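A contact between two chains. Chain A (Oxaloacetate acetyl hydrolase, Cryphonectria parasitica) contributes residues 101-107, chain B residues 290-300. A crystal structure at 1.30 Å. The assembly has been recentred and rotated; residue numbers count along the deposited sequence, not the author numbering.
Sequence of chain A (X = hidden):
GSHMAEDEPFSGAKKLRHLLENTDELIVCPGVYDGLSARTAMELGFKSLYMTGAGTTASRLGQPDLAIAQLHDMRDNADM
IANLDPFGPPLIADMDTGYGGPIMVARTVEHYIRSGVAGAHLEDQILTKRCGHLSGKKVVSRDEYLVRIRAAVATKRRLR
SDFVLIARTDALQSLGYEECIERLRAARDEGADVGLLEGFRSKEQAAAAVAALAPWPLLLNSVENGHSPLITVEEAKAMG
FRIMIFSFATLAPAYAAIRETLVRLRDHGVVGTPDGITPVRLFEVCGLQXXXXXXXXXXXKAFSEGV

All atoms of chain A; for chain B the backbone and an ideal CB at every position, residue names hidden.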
# COMPACT_ATOMS: atom_id res chain seq x y z
N GLY A 101 -9.15 2.49 -19.18
CA GLY A 101 -9.64 1.85 -20.38
C GLY A 101 -9.82 0.37 -20.09
O GLY A 101 -9.65 -0.11 -18.96
N PRO A 102 -10.12 -0.41 -21.12
CA PRO A 102 -10.34 -1.85 -20.95
C PRO A 102 -9.23 -2.60 -20.26
O PRO A 102 -9.52 -3.55 -19.56
CB PRO A 102 -10.58 -2.34 -22.38
CG PRO A 102 -10.39 -1.22 -23.25
CD PRO A 102 -10.23 0.03 -22.53
N ILE A 103 -8.00 -2.20 -20.47
CA ILE A 103 -6.91 -2.88 -19.78
C ILE A 103 -7.08 -2.77 -18.26
O ILE A 103 -6.86 -3.73 -17.53
CB ILE A 103 -5.57 -2.34 -20.23
CG1 ILE A 103 -5.31 -2.75 -21.69
CG2 ILE A 103 -4.46 -2.79 -19.30
CD1 ILE A 103 -4.18 -2.00 -22.32
N MET A 104 -7.50 -1.59 -17.83
CA MET A 104 -7.73 -1.34 -16.40
C MET A 104 -9.03 -1.97 -15.90
O MET A 104 -9.08 -2.44 -14.78
CB MET A 104 -7.67 0.15 -16.10
CG MET A 104 -6.26 0.70 -15.99
SD MET A 104 -5.25 -0.08 -14.73
CE MET A 104 -6.26 0.17 -13.28
N VAL A 105 -10.06 -2.00 -16.74
CA VAL A 105 -11.31 -2.64 -16.35
C VAL A 105 -11.00 -4.11 -16.05
O VAL A 105 -11.43 -4.67 -15.06
CB VAL A 105 -12.37 -2.52 -17.42
CG1 VAL A 105 -13.58 -3.35 -17.07
CG2 VAL A 105 -12.74 -1.06 -17.65
N ALA A 106 -10.30 -4.75 -16.98
CA ALA A 106 -9.91 -6.14 -16.83
C ALA A 106 -9.05 -6.36 -15.59
O ALA A 106 -9.27 -7.29 -14.83
CB ALA A 106 -9.18 -6.62 -18.07
N ARG A 107 -8.07 -5.49 -15.38
CA ARG A 107 -7.20 -5.59 -14.21
C ARG A 107 -8.02 -5.51 -12.93
O ARG A 107 -7.79 -6.25 -12.01
CB ARG A 107 -6.17 -4.47 -14.26
CG ARG A 107 -5.17 -4.55 -13.12
CD ARG A 107 -4.05 -3.54 -13.36
NE ARG A 107 -3.07 -3.51 -12.27
CZ ARG A 107 -2.09 -4.40 -12.13
NH1 ARG A 107 -1.93 -5.37 -13.01
NH2 ARG A 107 -1.29 -4.33 -11.08
N UNK B 290 -0.58 -9.92 -23.50
CA UNK B 290 -1.80 -10.15 -22.75
C UNK B 290 -2.64 -8.88 -22.73
O UNK B 290 -3.87 -8.90 -22.85
CB UNK B 290 -1.48 -10.61 -21.33
N UNK B 291 -1.98 -7.73 -22.58
CA UNK B 291 -2.70 -6.47 -22.54
C UNK B 291 -3.34 -6.14 -23.87
O UNK B 291 -4.47 -5.65 -23.92
CB UNK B 291 -1.76 -5.34 -22.12
N UNK B 292 -2.62 -6.44 -24.94
CA UNK B 292 -3.13 -6.17 -26.27
C UNK B 292 -4.34 -7.05 -26.55
O UNK B 292 -5.27 -6.64 -27.21
CB UNK B 292 -2.04 -6.39 -27.32
N UNK B 293 -4.35 -8.28 -26.03
CA UNK B 293 -5.47 -9.16 -26.26
C UNK B 293 -6.69 -8.64 -25.51
O UNK B 293 -7.79 -8.73 -26.00
CB UNK B 293 -5.13 -10.59 -25.83
N UNK B 294 -6.48 -8.09 -24.33
CA UNK B 294 -7.60 -7.55 -23.57
C UNK B 294 -8.14 -6.33 -24.30
O UNK B 294 -9.34 -6.21 -24.52
CB UNK B 294 -7.18 -7.19 -22.14
N UNK B 295 -7.24 -5.45 -24.72
CA UNK B 295 -7.63 -4.23 -25.40
C UNK B 295 -8.36 -4.51 -26.71
O UNK B 295 -9.43 -3.99 -26.95
CB UNK B 295 -6.40 -3.36 -25.66
N UNK B 296 -7.79 -5.37 -27.52
CA UNK B 296 -8.38 -5.70 -28.79
C UNK B 296 -9.73 -6.43 -28.62
O UNK B 296 -10.69 -6.12 -29.34
CB UNK B 296 -7.41 -6.56 -29.60
N UNK B 297 -9.79 -7.38 -27.69
CA UNK B 297 -11.01 -8.13 -27.43
C UNK B 297 -12.17 -7.26 -26.95
O UNK B 297 -13.33 -7.55 -27.23
CB UNK B 297 -10.73 -9.22 -26.39
N UNK B 298 -11.85 -6.19 -26.24
CA UNK B 298 -12.89 -5.30 -25.74
C UNK B 298 -13.57 -4.46 -26.82
O UNK B 298 -14.62 -3.88 -26.59
CB UNK B 298 -12.29 -4.37 -24.68
N UNK B 299 -12.97 -4.38 -28.00
CA UNK B 299 -13.57 -3.63 -29.10
C UNK B 299 -13.57 -2.12 -29.04
O UNK B 299 -14.36 -1.45 -29.74
CB UNK B 299 -15.03 -4.08 -29.24
N UNK B 300 -12.64 -1.60 -28.25
CA UNK B 300 -12.47 -0.17 -28.07
C UNK B 300 -11.30 0.09 -27.11
O UNK B 300 -10.49 -0.82 -26.78
CB UNK B 300 -13.76 0.46 -27.55

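The start of a helix in chain A, Pro102(A) to Arg107(A), meets a chain B helix at 106° between their N-to-C directions, with the axes 8.8 Å apart at closest approach. Contact falls on positions 291, 294, 295, 298 and 300 of chain B.

Position 290 lies out of reach of chain A, so this contact sets no demand beyond a residue that a helix accepts, and many would do; it is aspartate. At 291 the CA-to-CB bond points sideways, and the ideal CB already lies 4.1 Å from Ile103(A) CD1. A small apolar residue suits this spot. It is alanine, whose CB packs against that methyl, while Ile103(A) CG1 rests 3.8 Å from the backbone O of Ala291(B).

Positions 292 and 293 find nothing of chain A near their ideal CB atoms, and many helix-compatible residues would serve; they are methionine and glutamate.

Position 294 points toward chain A. Its ideal CB is 4.6 Å from Ala106(A) CB and 4.8 Å from Ile103(A) CG1, a largely apolar gap, with Pro102(A) O at its margin, 5.0 Å from the ideal CB, that a medium-sized aliphatic side chain could fill. Valine is found, in the t rotamer. Its CG1 reaches to 3.7 Å from Ala106(A) CB and 3.5 Å from Pro102(A) O; the latter is a packing contact, since a methyl has no hydrogen-bond donor; the oxygen accepts its helical bond from Ala106(A) N.

At 295 the bond runs sideways, past Ile103(A) CG1 and Pro102(A). Near the start of a helix backbone NH groups lack acceptors from a preceding turn, and that of Ile103(A) is available here. A polar acceptor, such as aspartate, asparagine or serine, would therefore be reasonable. Aspartate is present: its OD2 accepts from a water at 3.1 Å, and Ile103(A) N donates to the same water O at 2.9 Å. Asp295(B) OD2 also lies 3.5 Å from Pro102(A) CG, while Asp295(B) CB packs 4.1 Å from Ile103(A) CG1.

Position 296 points away and tolerates polar residues; it is asparagine. At 297 chain A is out of reach, but a CB would be crowded by Glu293(B) O at 3.0 Å; glycine avoids this.

At 298 the bond points toward chain A and the ideal CB sits 3.5 Å from Pro102(A) CB, already in contact. A small residue fits, and alanine places its methyl against the proline ring.

Position 299 has phi 73°, which favours glycine, and glycine is found, leaving helical geometry. At 300 the bond points sideways and nothing of chain A lies within 5.5 Å of the ideal CB, so this contact does not choose the side chain. Glycine is found, and it touches chain A through its backbone, Gly300(B) O lying 3.6 Å from Pro102(A) CG.

Chain B, residues 290-300: DAMEVDNGAGG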
# COMPACT_ATOMS: atom_id res chain seq x y z
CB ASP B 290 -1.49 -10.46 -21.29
CG ASP B 290 -1.00 -11.87 -21.07
OD1 ASP B 290 -0.56 -12.14 -19.94
OD2 ASP B 290 -1.08 -12.72 -21.98
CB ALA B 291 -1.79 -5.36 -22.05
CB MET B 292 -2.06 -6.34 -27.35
CG MET B 292 -0.96 -5.29 -27.33
SD MET B 292 0.28 -5.65 -28.61
CE MET B 292 1.00 -4.03 -28.93
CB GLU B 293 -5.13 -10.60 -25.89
CG GLU B 293 -4.08 -11.19 -26.85
CD GLU B 293 -3.60 -12.57 -26.42
OE1 GLU B 293 -2.83 -13.19 -27.20
OE2 GLU B 293 -3.99 -13.02 -25.32
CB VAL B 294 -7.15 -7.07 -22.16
CG1 VAL B 294 -8.18 -6.10 -21.61
CG2 VAL B 294 -6.94 -8.26 -21.23
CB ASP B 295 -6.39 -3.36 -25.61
CG ASP B 295 -6.70 -1.91 -25.88
OD1 ASP B 295 -6.14 -1.39 -26.86
OD2 ASP B 295 -7.48 -1.28 -25.14
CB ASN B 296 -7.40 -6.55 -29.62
CG ASN B 296 -6.17 -5.75 -30.10
OD1 ASN B 296 -5.06 -6.30 -30.24
ND2 ASN B 296 -6.36 -4.45 -30.36
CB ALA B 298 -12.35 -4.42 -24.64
O HOH W 1 -7.10 -0.13 -22.30
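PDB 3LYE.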